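Local coordinates for polysaccharide biosynthesis protein CapD (Bacillus thuringiensis HD-771, PDB 6BWC) that probably acts in CMP-pseudaminic acid biosynthesis as a short-chain dehydrogenase-type enzyme that binds NADP and UDP-N-acetylglucosamine, at residues T16-K21 against M205-A210; I215-I220 against E225-K230; F46-E51 against I59-G64. The protein carries 2 engineered substitutions. All blocks are in the same frame, centred on the assembly; numbering follows the deposited sequence.

Contact 1 (T16-K21 against M205-A210); sequences TGTIGK and MTLNQA. With NAP (NADP nicotinamide-adenine-dinucleotide phosphate), chain N.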
# COMPACT_ATOMS: atom_id res chain seq x y z
N THR C 16 20.33 15.24 -11.88
CA THR C 16 21.38 14.52 -12.61
C THR C 16 21.28 14.69 -14.12
O THR C 16 22.26 14.49 -14.83
CB THR C 16 21.43 13.01 -12.28
OG1 THR C 16 20.13 12.41 -12.41
CG2 THR C 16 21.98 12.77 -10.87
N GLY C 17 20.10 15.05 -14.61
CA GLY C 17 19.86 15.20 -16.04
C GLY C 17 20.27 16.53 -16.65
O GLY C 17 20.85 17.37 -15.97
N THR C 18 19.95 16.70 -17.93
CA THR C 18 20.41 17.83 -18.73
C THR C 18 20.00 19.19 -18.14
O THR C 18 20.85 20.08 -17.91
CB THR C 18 19.89 17.71 -20.17
OG1 THR C 18 20.50 16.59 -20.80
CG2 THR C 18 20.16 18.99 -21.01
N ILE C 19 18.71 19.32 -17.88
CA ILE C 19 18.16 20.58 -17.40
C ILE C 19 18.37 20.76 -15.89
O ILE C 19 18.62 21.88 -15.42
CB ILE C 19 16.69 20.73 -17.84
CG1 ILE C 19 16.68 20.99 -19.36
CG2 ILE C 19 16.00 21.87 -17.10
CD1 ILE C 19 15.38 20.67 -20.04
N GLY C 20 18.31 19.67 -15.15
CA GLY C 20 18.57 19.69 -13.71
C GLY C 20 19.98 20.06 -13.30
O GLY C 20 20.15 20.77 -12.32
N LYS C 21 20.99 19.57 -14.04
CA LYS C 21 22.37 20.02 -13.83
C LYS C 21 22.55 21.49 -14.17
O LYS C 21 23.12 22.24 -13.37
CB LYS C 21 23.38 19.23 -14.66
CG LYS C 21 23.80 17.88 -14.09
CD LYS C 21 25.23 17.50 -14.51
CE LYS C 21 25.42 17.34 -16.02
NZ LYS C 21 26.74 17.90 -16.45
N MET C 205 14.73 25.14 -28.25
CA MET C 205 15.35 26.12 -27.35
C MET C 205 16.75 25.64 -26.92
O MET C 205 17.07 24.47 -27.03
CB MET C 205 14.44 26.41 -26.14
CG MET C 205 14.31 25.29 -25.12
SD MET C 205 12.86 25.38 -24.02
CE MET C 205 13.15 27.00 -23.29
N THR C 206 17.59 26.58 -26.48
CA THR C 206 18.91 26.27 -25.91
C THR C 206 18.81 25.75 -24.44
O THR C 206 17.78 25.86 -23.75
CB THR C 206 19.89 27.49 -26.00
OG1 THR C 206 19.49 28.54 -25.12
CG2 THR C 206 20.01 28.03 -27.45
N LEU C 207 19.89 25.17 -23.95
CA LEU C 207 19.92 24.73 -22.57
C LEU C 207 19.75 25.91 -21.64
O LEU C 207 19.04 25.79 -20.66
CB LEU C 207 21.24 24.02 -22.30
CG LEU C 207 21.52 23.41 -20.94
CD1 LEU C 207 20.35 22.58 -20.45
CD2 LEU C 207 22.77 22.54 -21.04
N ASN C 208 20.37 27.05 -21.99
CA ASN C 208 20.31 28.30 -21.18
C ASN C 208 18.98 29.00 -21.28
O ASN C 208 18.53 29.62 -20.34
CB ASN C 208 21.38 29.33 -21.60
CG ASN C 208 22.79 28.82 -21.41
OD1 ASN C 208 23.39 28.29 -22.35
ND2 ASN C 208 23.32 28.95 -20.21
N GLN C 209 18.39 28.97 -22.46
CA GLN C 209 17.00 29.39 -22.62
C GLN C 209 16.07 28.59 -21.67
O GLN C 209 15.24 29.17 -20.96
CB GLN C 209 16.59 29.26 -24.10
CG GLN C 209 17.15 30.39 -24.98
CD GLN C 209 16.67 30.36 -26.43
OE1 GLN C 209 16.75 29.35 -27.12
NE2 GLN C 209 16.18 31.49 -26.89
N ALA C 210 16.26 27.27 -21.63
CA ALA C 210 15.50 26.37 -20.76
C ALA C 210 15.80 26.62 -19.31
O ALA C 210 14.89 26.78 -18.51
CB ALA C 210 15.79 24.90 -21.11
PA NAP N . 16.78 13.95 -18.41
O1A NAP N . 18.17 14.33 -18.84
O2A NAP N . 16.33 12.57 -18.73
O5B NAP N . 16.61 14.21 -16.84
C5B NAP N . 15.71 13.40 -16.08
C4B NAP N . 16.06 13.51 -14.60
O4B NAP N . 15.09 12.88 -13.76
C3B NAP N . 17.35 12.78 -14.32
O3B NAP N . 17.94 13.52 -13.25
C2B NAP N . 16.88 11.41 -13.91
O2B NAP N . 17.93 10.77 -13.22
C1B NAP N . 15.64 11.75 -13.08
N9A NAP N . 14.54 10.74 -12.92
C8A NAP N . 13.90 9.97 -13.84
N7A NAP N . 12.91 9.20 -13.27
C5A NAP N . 12.91 9.48 -11.96
C6A NAP N . 12.16 9.06 -10.75
N6A NAP N . 11.18 8.15 -10.80
N1A NAP N . 12.48 9.61 -9.57
C2A NAP N . 13.46 10.53 -9.44
N3A NAP N . 14.18 10.96 -10.48
C4A NAP N . 13.97 10.49 -11.74
O3 NAP N . 15.67 14.99 -18.95
PN NAP N . 15.85 16.56 -19.30
O1N NAP N . 16.78 17.26 -18.31
O2N NAP N . 16.08 16.69 -20.78
O5D NAP N . 14.37 17.09 -19.12
C5D NAP N . 13.95 17.51 -17.85
C4D NAP N . 12.46 17.85 -17.87
O4D NAP N . 12.23 18.70 -19.01
C3D NAP N . 11.45 16.70 -17.97
O3D NAP N . 10.42 16.91 -17.00
C2D NAP N . 10.88 16.78 -19.37
O2D NAP N . 9.50 16.39 -19.42
C1D NAP N . 11.05 18.26 -19.69
N1N NAP N . 11.16 18.58 -21.12
C2N NAP N . 12.31 18.27 -21.75
C3N NAP N . 12.54 18.52 -23.09
C7N NAP N . 13.80 18.16 -23.78
O7N NAP N . 13.83 18.25 -25.01
N7N NAP N . 14.86 17.70 -23.12
C4N NAP N . 11.47 19.20 -23.88
C5N NAP N . 10.26 19.48 -23.10
C6N NAP N . 10.15 19.18 -21.75
P2B NAP N . 17.95 9.18 -12.99
O1X NAP N . 19.38 9.01 -12.50
O2X NAP N . 16.97 8.91 -11.86
O3X NAP N . 17.59 8.52 -14.34
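Apolar packing between two helix starts joins Thr18 and Ile19, at the beginning of helix 18-29, to Leu207 and Ala210, in the first turn of helix 207-220, beside the NADP diphosphate. Leu207 does most of the reaching. With CG anti to the backbone N (chi1 -178°), it extends CD1 toward the other helix, where this methyl meets both the carbonyl O and CG2 of Thr18, the two methyl carbons 3.6 Å apart. Thr18 offers CG2 here and turns its hydroxyl elsewhere, OG1 being hydrogen-bonded to Arg176 N. Ile19 runs alongside Leu207 in the opposite sense, CG1 lying 4.1 Å from Leu207 CD1 and, more loosely, 4.4 Å from Ala210 CB. Val172 and Phe169 also pack on Ile19.

The same residues also line the cofactor, Ile19 CD1 reaching the ribose on the nicotinamide side. This is the strand-turn-helix of a Rossmann fold, and Gly17 and Gly20 match the last two glycines of a GxGxxG pattern. Thr18 N donates to NADP O1A (3.1 Å, 166°). A second nearly straight bond runs from Ile19 N to NADP O1N (2.9 Å, 172°), and the helix start thus grips both phosphates of the diphosphate bridge. Upstream, Thr16 OG1 and the adenosine ribose hydroxyl O3B are hydrogen-bonded at 2.6 Å, with weak help from the backbone N of Thr16 and Gly17.

On the opposing helix Thr206 and Gln209 form a capping box: Gln209 N donates to Thr206 OG1 (2.9 Å), while Gln209 OE1 accepts in its carbonyl plane, on a lone pair, from Thr206 N at 3.0 Å.

Contact 2 (I215-I220 against E225-K230); sequences IEAMKI and ETFILK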
# COMPACT_ATOMS: atom_id res chain seq x y z
N ILE C 215 14.34 29.10 -13.92
CA ILE C 215 14.82 29.98 -12.85
C ILE C 215 14.00 31.30 -12.73
O ILE C 215 13.62 31.68 -11.61
CB ILE C 215 16.35 30.19 -12.96
CG1 ILE C 215 17.07 28.97 -12.43
CG2 ILE C 215 16.81 31.42 -12.19
CD1 ILE C 215 18.52 28.88 -12.85
N GLU C 216 13.72 31.98 -13.86
CA GLU C 216 12.84 33.21 -13.84
C GLU C 216 11.47 32.95 -13.25
O GLU C 216 11.02 33.67 -12.36
CB GLU C 216 12.62 33.82 -15.24
CG GLU C 216 13.28 35.17 -15.41
CD GLU C 216 12.43 36.33 -14.90
OE1 GLU C 216 11.28 36.46 -15.36
OE2 GLU C 216 12.92 37.14 -14.08
N ALA C 217 10.82 31.90 -13.75
CA ALA C 217 9.52 31.50 -13.25
C ALA C 217 9.58 31.13 -11.77
O ALA C 217 8.60 31.30 -11.07
CB ALA C 217 8.96 30.34 -14.07
N MET C 218 10.72 30.62 -11.30
CA MET C 218 10.94 30.40 -9.86
C MET C 218 10.82 31.71 -9.06
O MET C 218 10.16 31.76 -8.03
CB MET C 218 12.33 29.80 -9.60
CG MET C 218 12.36 28.62 -8.65
SD MET C 218 11.10 28.46 -7.38
CE MET C 218 11.22 26.69 -7.23
N LYS C 219 11.47 32.76 -9.59
CA LYS C 219 11.57 34.07 -8.94
C LYS C 219 10.31 34.91 -9.07
O LYS C 219 9.93 35.58 -8.12
CB LYS C 219 12.73 34.86 -9.56
CG LYS C 219 14.13 34.31 -9.27
CD LYS C 219 15.02 34.33 -10.51
CE LYS C 219 16.33 35.09 -10.33
NZ LYS C 219 17.37 34.32 -9.59
N ILE C 220 9.69 34.89 -10.24
CA ILE C 220 8.63 35.86 -10.62
C ILE C 220 7.20 35.41 -10.26
O ILE C 220 6.31 36.26 -10.02
CB ILE C 220 8.67 36.15 -12.16
CG1 ILE C 220 9.95 36.89 -12.54
CG2 ILE C 220 7.45 36.93 -12.65
CD1 ILE C 220 10.19 38.22 -11.86
N GLU C 225 0.36 30.00 -12.85
CA GLU C 225 0.62 30.47 -14.21
C GLU C 225 1.45 29.47 -14.95
O GLU C 225 1.93 28.48 -14.36
CB GLU C 225 1.24 31.87 -14.26
CG GLU C 225 2.43 32.12 -13.37
CD GLU C 225 2.27 33.40 -12.57
OE1 GLU C 225 2.36 33.32 -11.33
OE2 GLU C 225 2.00 34.47 -13.17
N THR C 226 1.57 29.69 -16.26
CA THR C 226 2.37 28.85 -17.15
C THR C 226 3.23 29.75 -18.04
O THR C 226 2.70 30.49 -18.85
CB THR C 226 1.45 27.91 -17.99
OG1 THR C 226 0.73 27.04 -17.11
CG2 THR C 226 2.27 27.05 -18.97
N PHE C 227 4.54 29.69 -17.88
CA PHE C 227 5.46 30.45 -18.73
C PHE C 227 5.92 29.67 -19.99
O PHE C 227 6.37 28.53 -19.89
CB PHE C 227 6.70 30.86 -17.93
CG PHE C 227 6.40 31.77 -16.77
CD1 PHE C 227 6.04 31.27 -15.55
CD2 PHE C 227 6.51 33.14 -16.92
CE1 PHE C 227 5.79 32.13 -14.48
CE2 PHE C 227 6.24 34.00 -15.87
CZ PHE C 227 5.89 33.49 -14.64
N ILE C 228 5.81 30.28 -21.18
CA ILE C 228 6.36 29.69 -22.42
C ILE C 228 7.21 30.72 -23.18
O ILE C 228 6.84 31.88 -23.31
CB ILE C 228 5.28 29.18 -23.41
CG1 ILE C 228 4.16 28.44 -22.68
CG2 ILE C 228 5.92 28.30 -24.49
CD1 ILE C 228 2.98 29.33 -22.36
N LEU C 229 8.31 30.24 -23.71
CA LEU C 229 9.34 31.08 -24.29
C LEU C 229 9.08 31.19 -25.77
O LEU C 229 8.64 30.22 -26.38
CB LEU C 229 10.69 30.43 -24.03
CG LEU C 229 11.93 31.32 -24.09
CD1 LEU C 229 11.94 32.39 -22.99
CD2 LEU C 229 13.18 30.43 -23.98
N LYS C 230 9.33 32.37 -26.35
CA LYS C 230 9.19 32.53 -27.81
C LYS C 230 10.37 31.77 -28.37
O LYS C 230 11.51 32.12 -28.09
CB LYS C 230 9.24 33.98 -28.27
CG LYS C 230 8.43 34.99 -27.48
CD LYS C 230 7.34 35.68 -28.29
CE LYS C 230 7.20 37.13 -27.84
NZ LYS C 230 5.83 37.66 -27.92
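Phe227, Ala217 and Ile220 make this contact, a helix-on-sheet packing in which one aromatic ring of strand 226-229 packs against the last turn of helix 207-220. Phe227 gives up the largest area. Its CB is directed at the helix, and the first torsion (chi1 -63°) sets CG beside the backbone N and anti to the carbonyl carbon, bringing the CD1 and CE1 side of the ring up to Ala217. Ala217 CB lies 3.4 Å from Phe227 CD1 and 3.7 Å from CE1 of the same ring. Ala217 CA stands over one face of the Phe227 ring, 3.9 Å above the ring plane and displaced toward the rim, so the ring rests on the helix backbone as well as on the methyl. Val167 of strand 163-169 is also touched by the Ala217 side chain.

Helix 207-220 belongs to the long crossover between the neighbouring parallel strands 163-169 and 226-229 of the Rossmann-type sheet, and Phe227 lies between that helix and the sheet. Backbone hydrogen bonds tie Phe227 to Ser166 on one flank of its strand, and Ile228 to Phe291 on the antiparallel neighbour. Around the ring, Leu213 of the helix and Ala221 just beyond its end add further contacts, while Thr165, Met290 and Ile292 come from the adjoining strands.

Ile220 closes the contact at the exposed end of the helix. Its CG2 approaches the far end of the ring obliquely, 4.3 Å from Phe227 CZ. The CB of Ile220 points to the strand, but the rest of the chain, CG1 and CD1, turns off from it.

Contact 3 (F46-E51 against I59-G64); sequences FLLQEE and IRYLIG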
# COMPACT_ATOMS: atom_id res chain seq x y z
N PHE C 46 27.16 9.63 -9.01
CA PHE C 46 28.61 9.41 -8.90
C PHE C 46 29.39 10.25 -9.91
O PHE C 46 30.37 10.89 -9.54
CB PHE C 46 28.95 7.91 -9.05
CG PHE C 46 30.43 7.60 -9.07
CD1 PHE C 46 31.21 7.73 -7.92
CD2 PHE C 46 31.05 7.17 -10.25
CE1 PHE C 46 32.57 7.45 -7.94
CE2 PHE C 46 32.41 6.90 -10.28
CZ PHE C 46 33.17 7.03 -9.12
N LEU C 47 28.96 10.29 -11.16
CA LEU C 47 29.61 11.14 -12.16
C LEU C 47 29.57 12.62 -11.76
O LEU C 47 30.61 13.27 -11.74
CB LEU C 47 28.98 10.95 -13.53
CG LEU C 47 29.28 9.61 -14.21
CD1 LEU C 47 28.50 9.53 -15.51
CD2 LEU C 47 30.77 9.40 -14.46
N LEU C 48 28.37 13.12 -11.43
CA LEU C 48 28.14 14.50 -10.98
C LEU C 48 28.99 14.83 -9.78
O LEU C 48 29.73 15.80 -9.80
CB LEU C 48 26.66 14.73 -10.64
CG LEU C 48 26.16 16.13 -10.20
CD1 LEU C 48 26.49 17.21 -11.22
CD2 LEU C 48 24.65 16.09 -9.97
N GLN C 49 28.87 14.02 -8.74
CA GLN C 49 29.77 14.10 -7.58
C GLN C 49 31.24 14.38 -8.01
O GLN C 49 31.87 15.34 -7.57
CB GLN C 49 29.71 12.77 -6.79
CG GLN C 49 29.81 12.89 -5.27
CD GLN C 49 28.89 11.91 -4.55
OE1 GLN C 49 29.34 11.03 -3.84
NE2 GLN C 49 27.58 12.07 -4.74
N GLU C 50 31.75 13.56 -8.90
CA GLU C 50 33.14 13.67 -9.33
C GLU C 50 33.42 14.92 -10.18
O GLU C 50 34.50 15.51 -10.13
CB GLU C 50 33.57 12.41 -10.08
CG GLU C 50 35.05 12.14 -9.95
CD GLU C 50 35.48 11.75 -8.55
OE1 GLU C 50 34.67 11.25 -7.74
OE2 GLU C 50 36.67 11.94 -8.28
N GLU C 51 32.42 15.33 -10.94
CA GLU C 51 32.52 16.52 -11.76
C GLU C 51 32.49 17.78 -10.90
O GLU C 51 32.99 18.81 -11.31
CB GLU C 51 31.38 16.49 -12.74
CG GLU C 51 31.42 17.48 -13.87
CD GLU C 51 30.15 17.39 -14.67
OE1 GLU C 51 29.58 16.27 -14.76
OE2 GLU C 51 29.71 18.45 -15.18
N ILE C 59 26.28 21.31 -1.64
CA ILE C 59 25.51 20.37 -2.46
C ILE C 59 25.32 19.07 -1.69
O ILE C 59 26.26 18.60 -1.07
CB ILE C 59 26.23 20.01 -3.76
CG1 ILE C 59 26.58 21.29 -4.52
CG2 ILE C 59 25.38 19.08 -4.62
CD1 ILE C 59 27.20 21.08 -5.90
N ARG C 60 24.13 18.49 -1.75
CA ARG C 60 23.88 17.17 -1.16
C ARG C 60 23.35 16.22 -2.22
O ARG C 60 22.69 16.64 -3.15
CB ARG C 60 22.88 17.29 -0.01
CG ARG C 60 23.32 18.14 1.19
CD ARG C 60 24.47 17.54 1.99
NE ARG C 60 25.68 18.32 1.79
CZ ARG C 60 26.17 19.25 2.62
NH1 ARG C 60 25.61 19.51 3.79
NH2 ARG C 60 27.27 19.91 2.27
N TYR C 61 23.66 14.93 -2.11
CA TYR C 61 23.27 13.95 -3.14
C TYR C 61 22.31 12.86 -2.61
O TYR C 61 22.74 11.82 -2.10
CB TYR C 61 24.54 13.36 -3.77
CG TYR C 61 25.37 14.39 -4.51
CD1 TYR C 61 25.14 14.67 -5.84
CD2 TYR C 61 26.40 15.08 -3.87
CE1 TYR C 61 25.88 15.61 -6.50
CE2 TYR C 61 27.16 16.03 -4.53
CZ TYR C 61 26.90 16.29 -5.85
OH TYR C 61 27.63 17.23 -6.53
N LEU C 62 21.01 13.11 -2.77
CA LEU C 62 19.95 12.23 -2.28
C LEU C 62 19.43 11.30 -3.34
O LEU C 62 18.68 11.70 -4.22
CB LEU C 62 18.76 13.03 -1.73
CG LEU C 62 18.77 13.46 -0.26
CD1 LEU C 62 20.15 13.90 0.20
CD2 LEU C 62 17.77 14.60 -0.08
N ILE C 63 19.83 10.04 -3.23
CA ILE C 63 19.27 8.96 -4.03
C ILE C 63 17.83 8.73 -3.59
O ILE C 63 17.53 8.71 -2.40
CB ILE C 63 20.06 7.65 -3.86
CG1 ILE C 63 21.49 7.81 -4.41
CG2 ILE C 63 19.35 6.49 -4.54
CD1 ILE C 63 21.60 7.82 -5.92
N GLY C 64 16.95 8.54 -4.57
CA GLY C 64 15.51 8.54 -4.31
C GLY C 64 14.66 8.42 -5.56
O GLY C 64 15.16 8.60 -6.69
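Leu48 is the first residue along 46-51 to reach strand 59-63, and it does so at the ring of Tyr61. With CG anti to the backbone N (chi1 -177°), its CG and CD2 both come to 3.7 Å from Tyr61 CE1, CD2 meeting the ring at its edge, near the ring plane. The same leucine also packs on Val37 of the adjacent strand 34-39 and on Lys21 and Leu24 of helix 18-29, and so sits between helix and sheet.

Gln49, next in sequence, takes the face of the same ring. Its CB does not aim at the strand, but the chain bends at chi2 (141°) and carries the amide back over Tyr61, running against the direction of the tyrosine side chain. NE2 stands 3.1 Å above the ring plane, offset toward the rim, and is 3.2 Å from Tyr61 CG; amide and ring planes are 48° apart. Farther out, Tyr61 OH passes 3.9 Å from Gln49 CA and is hydrogen-bonded to Asn56 OD1 in the connecting loop, which helps to hold the hydroxyl end of the ring.

Helix 42-51 is the crossover of the beta-alpha-beta unit 34-39, 42-51, 59-63. A second subunit packs over it: Phe93 of that subunit touches Gln49, and its Gln186 makes a weak hydrogen bond to Glu50.

As modelled, an amide nitrogen over an aromatic face suggests some electrostatic attraction between the partly positive NH2 and the electron-rich ring, though the offset toward the rim would keep it weak, while Leu48 adds apolar packing at the edge.

Overall arrangement
Contacts 2 and 3 each pack a helix on the same Rossmann-type sheet, whereas contact 1 sets helix against helix. Contacts 1 and 2 share helix 207-220, its start facing the cofactor helix and its end facing the sheet; Leu229 of contact 2 packs on Met205 and Gln209 of contact 1. Contact 3 lies on an edge strand of the sheet, about 27 Å from contact 2 between centres, and is linked to contact 1 by a long, weak ion pair between Lys21 and Glu51. Contact 2 is buried and wholly apolar, contact 1 is partly buried with phosphate-binding amides alongside, and contact 3, beside a subunit interface, adds an amide over a ring.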